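Local coordinates for CaaX farnesyltransferase beta subunit Ram1 (Aspergillus fumigatus, PDB 4L9P) that forms, with its alpha subunit, the zinc-dependent enzyme that transfers a farnesyl group to the cysteine of C-terminal CaaX motifs, at the interface of chains B and A. Numbering follows the deposited sequence. Chains: chain A, CaaX farnesyltransferase beta subunit Ram1; chain B, CaaX farnesyltransferase alpha subunit Ram2.

Contact 1: the interface of chains B and A. Residues chain B 41-45; chain A 137, 155, 172, 175-176, 179.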
# COMPACT_ATOMS: atom_id res chain seq x y z
N ALA B 41 12.63 26.92 17.99
CA ALA B 41 13.59 25.81 17.81
C ALA B 41 13.71 25.57 16.33
O ALA B 41 12.82 25.94 15.59
CB ALA B 41 13.08 24.54 18.47
N MET B 42 14.80 24.96 15.89
CA MET B 42 15.04 24.78 14.47
C MET B 42 14.18 23.64 13.90
O MET B 42 14.06 22.58 14.50
CB MET B 42 16.51 24.50 14.23
CG MET B 42 17.39 25.71 14.57
SD MET B 42 17.12 27.10 13.45
CE MET B 42 17.03 26.11 11.92
N PRO B 43 13.59 23.85 12.73
CA PRO B 43 12.75 22.78 12.15
C PRO B 43 13.59 21.62 11.68
O PRO B 43 14.83 21.71 11.59
CB PRO B 43 12.04 23.45 10.98
CG PRO B 43 12.83 24.74 10.72
CD PRO B 43 13.61 25.09 11.93
N LEU B 44 12.89 20.52 11.36
CA LEU B 44 13.54 19.27 11.04
C LEU B 44 13.49 18.98 9.53
O LEU B 44 12.55 19.43 8.84
CB LEU B 44 12.81 18.14 11.77
CG LEU B 44 12.94 18.26 13.28
CD1 LEU B 44 11.78 17.50 13.97
CD2 LEU B 44 14.31 17.73 13.75
N ALA B 45 14.48 18.22 9.03
CA ALA B 45 14.47 17.75 7.65
C ALA B 45 14.26 18.89 6.67
O ALA B 45 13.44 18.82 5.75
CB ALA B 45 13.45 16.64 7.45
N LEU A 137 17.40 13.68 9.86
CA LEU A 137 16.55 14.77 10.36
C LEU A 137 17.17 16.13 10.16
O LEU A 137 16.58 17.14 10.56
CB LEU A 137 16.26 14.60 11.87
CG LEU A 137 15.20 13.52 12.11
CD1 LEU A 137 15.24 13.03 13.59
CD2 LEU A 137 13.79 13.97 11.63
N VAL A 155 10.17 13.47 8.72
CA VAL A 155 10.17 13.56 10.19
C VAL A 155 9.60 12.27 10.80
O VAL A 155 10.23 11.66 11.67
CB VAL A 155 9.34 14.78 10.68
CG1 VAL A 155 9.27 14.74 12.22
CG2 VAL A 155 10.01 16.08 10.19
N PHE A 172 12.89 15.78 20.93
CA PHE A 172 12.51 16.41 19.66
C PHE A 172 11.20 17.20 19.74
O PHE A 172 10.78 17.74 18.70
CB PHE A 172 12.38 15.36 18.53
CG PHE A 172 13.73 14.89 18.04
CD1 PHE A 172 14.48 15.66 17.14
CD2 PHE A 172 14.28 13.71 18.47
CE1 PHE A 172 15.73 15.22 16.67
CE2 PHE A 172 15.54 13.30 18.02
CZ PHE A 172 16.27 14.04 17.14
N ARG A 175 11.40 20.86 18.32
CA ARG A 175 11.67 20.95 16.88
C ARG A 175 10.50 20.40 16.08
O ARG A 175 10.24 20.89 14.99
CB ARG A 175 12.94 20.21 16.54
CG ARG A 175 14.14 20.85 17.22
CD ARG A 175 15.43 20.18 16.79
NE ARG A 175 15.73 20.53 15.41
CZ ARG A 175 16.70 19.97 14.68
NH1 ARG A 175 17.46 18.99 15.20
NH2 ARG A 175 16.87 20.34 13.40
N VAL A 176 9.79 19.39 16.59
CA VAL A 176 8.57 18.93 15.90
C VAL A 176 7.50 20.05 15.88
O VAL A 176 6.85 20.30 14.85
CB VAL A 176 8.03 17.66 16.58
CG1 VAL A 176 6.56 17.39 16.19
CG2 VAL A 176 8.91 16.48 16.21
N THR A 179 8.44 22.62 13.32
CA THR A 179 8.25 22.14 11.98
C THR A 179 6.77 22.15 11.60
O THR A 179 6.42 22.57 10.51
CB THR A 179 8.76 20.66 11.86
OG1 THR A 179 10.15 20.62 12.23
CG2 THR A 179 8.62 20.14 10.43
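B:Leu44 reaches into a groove of the beta subunit that A:Arg175, A:Val176, A:Phe172, A:Val155 and A:Leu137 line, and shows how an extended segment can be bound by one apolar side chain with its backbone tied down on either side. Its CB lies against CG2 of A:Val155 and beside the hydroxyl of A:Thr179. CG, held anti to the carbonyl carbon (chi1 -65°), packs 3.8 Å from A:Arg175 CB. There the chain forks. CD1 goes deeper, to 3.8 Å from A:Val176 CG2, with A:Val155 CG1 a little farther off. B:Leu44 CD2 turns the other way and sits over the centre of the guanidinium, 3.4 Å from A:Arg175 CZ. CD1 and CE1 of the A:Phe172 ring flank this methyl from the side.

The same arginine binds the backbone before the leucine. A bend at chi3 (72°) brings its flat end alongside the extended loop segment, where NE donates an almost straight hydrogen bond of 2.8 Å to the carbonyl O of B:Met42, which lies in the guanidinium plane. NH2 gives a longer one to B:Pro43 O, tilted from that plane. The group is thus fixed in rotation by two carbonyls while one face carries a methyl, and the partial negative charge on the two oxygens may help stabilise the guanidinium.

On the leucine's own backbone, B:Leu44 N donates to A:Thr179 OG1 at 2.9 Å. That hydroxyl in turn donates to A:Arg175 O within helix 173-183, an arrangement that orients its oxygen as acceptor. Past the leucine, B:Ala45 N closes the segment with a 2.8 Å hydrogen bond to A:Leu137 O.

Contact 2: the interface of chains B and A. Residues chain B 88-89; chain A 149, 191-192, 196-199, 202, 244.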
# COMPACT_ATOMS: atom_id res chain seq x y z
N TYR B 88 2.38 18.69 -5.09
CA TYR B 88 0.96 18.38 -5.40
C TYR B 88 0.12 19.67 -5.44
O TYR B 88 -0.86 19.74 -6.21
CB TYR B 88 0.37 17.35 -4.38
CG TYR B 88 0.43 17.80 -2.94
CD1 TYR B 88 -0.61 18.57 -2.39
CD2 TYR B 88 1.56 17.55 -2.16
CE1 TYR B 88 -0.58 19.01 -1.11
CE2 TYR B 88 1.62 18.01 -0.86
CZ TYR B 88 0.54 18.77 -0.34
OH TYR B 88 0.64 19.28 0.94
N THR B 89 0.44 20.63 -4.58
CA THR B 89 -0.39 21.86 -4.55
C THR B 89 -0.37 22.59 -5.92
O THR B 89 -1.40 23.03 -6.41
CB THR B 89 0.14 22.82 -3.50
OG1 THR B 89 0.09 22.18 -2.21
CG2 THR B 89 -0.69 24.12 -3.43
N ALA A 149 7.34 18.21 -0.74
CA ALA A 149 5.98 17.83 -0.30
C ALA A 149 5.99 16.74 0.77
O ALA A 149 4.97 16.53 1.47
CB ALA A 149 5.14 17.41 -1.53
N GLY A 191 -0.09 20.42 5.50
CA GLY A 191 0.51 20.12 4.19
C GLY A 191 2.00 19.84 4.31
O GLY A 191 2.53 19.66 5.39
N GLY A 192 2.68 19.81 3.17
CA GLY A 192 4.08 19.47 3.18
C GLY A 192 4.93 20.59 3.78
O GLY A 192 6.11 20.35 4.13
N GLN A 196 1.74 25.03 1.23
CA GLN A 196 1.27 23.85 0.54
C GLN A 196 -0.10 23.53 1.13
O GLN A 196 -0.31 23.62 2.36
CB GLN A 196 2.25 22.67 0.71
CG GLN A 196 3.65 22.97 0.15
CD GLN A 196 4.52 21.72 0.18
OE1 GLN A 196 4.11 20.66 -0.30
NE2 GLN A 196 5.71 21.82 0.78
N MET A 197 -1.03 23.17 0.27
CA MET A 197 -2.35 22.83 0.77
C MET A 197 -2.35 21.58 1.65
O MET A 197 -1.44 20.72 1.60
CB MET A 197 -3.36 22.72 -0.35
CG MET A 197 -3.11 21.56 -1.18
SD MET A 197 -3.87 21.62 -2.86
CE MET A 197 -4.37 23.20 -3.03
N SER A 198 -3.36 21.45 2.50
CA SER A 198 -3.37 20.28 3.40
C SER A 198 -3.53 19.01 2.61
O SER A 198 -4.19 18.95 1.57
CB SER A 198 -4.52 20.44 4.40
OG SER A 198 -4.21 21.58 5.19
N HIS A 199 -2.88 17.94 3.12
CA HIS A 199 -2.93 16.64 2.43
C HIS A 199 -3.04 15.62 3.53
O HIS A 199 -2.37 15.74 4.60
CB HIS A 199 -1.60 16.49 1.64
CG HIS A 199 -1.54 15.29 0.72
ND1 HIS A 199 -1.51 13.97 1.16
CD2 HIS A 199 -1.52 15.24 -0.65
CE1 HIS A 199 -1.41 13.17 0.11
NE2 HIS A 199 -1.40 13.91 -1.00
N SER A 202 0.51 14.05 4.68
CA SER A 202 1.32 14.90 5.55
C SER A 202 0.64 15.11 6.89
O SER A 202 1.32 15.27 7.91
CB SER A 202 1.62 16.27 4.89
OG SER A 202 0.55 16.73 4.11
N CYS A 244 -6.53 15.21 -0.89
CA CYS A 244 -6.50 16.65 -0.69
C CYS A 244 -7.63 17.19 -1.54
O CYS A 244 -8.21 16.43 -2.39
CB CYS A 244 -5.14 17.28 -1.09
SG CYS A 244 -4.69 17.12 -2.79
O HOH W 1 2.45 20.86 -2.42
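The phenol of B:Tyr88 enters the beta subunit hydroxyl first and illustrates how a loop can bind a tyrosine through its main chain. OH donates to A:Met197 O at 2.6 Å, nearly along the C=O axis, and accepts a bent hydrogen bond from A:Gly192 N at 3.1 Å, so the buried tip is held from two stretches of the loop.

Around the ring, A:His199 approaches edge-to-face, the planes 62° apart and CD2 3.8 Å above the ring centre, while its CB packs near the hydroxyl. The methyl of A:Ala149 packs against the ring carbons CD2 and CE2, and A:Met197 CG lies 3.6 Å from CE1. Over the face opposite the histidine rests a water.

B:Thr89 binds the same loop next door: OG1 accepts from A:Met197 N at 2.9 Å, and CG2 touches A:Met197 CE. Both the N and O of A:Met197 are thereby engaged by neighbouring alpha-subunit residues. The threonine's chi1 of -60° turns OG1 beside its own backbone N, where both can reach the same water. That water bridges them to A:Gln196, its oxygen 2.7 Å from A:Gln196 OE1, and so ties the glutamine amide to the start of the helix. Farther out, A:Ser202 OG donates to A:His199 O and may steady the histidine's backbone.

In the fold, the tyrosine and threonine begin alpha-subunit helix 88-100, which presents its N-terminal end to the beta-subunit loop just before helix 200-213.

Contact 1 and contact 2 share no residue, and the centres of their C-alpha atoms lie about 18 Å apart on one side of the heterodimer. Different parts of the alpha subunit are used: a loop ahead of helix 51-65 in contact 1, the start of helix 88-100 in contact 2. On the beta subunit, contact 1 draws mainly on helix 173-183 and contact 2 mainly on the segment between it and helix 200-213; 3-10 helix 142-150 of contact 2 also runs directly into helix 151-164 of contact 1. Much of the two sites is thus close in sequence. Together they probably help orient the subunits of this heterodimeric enzyme.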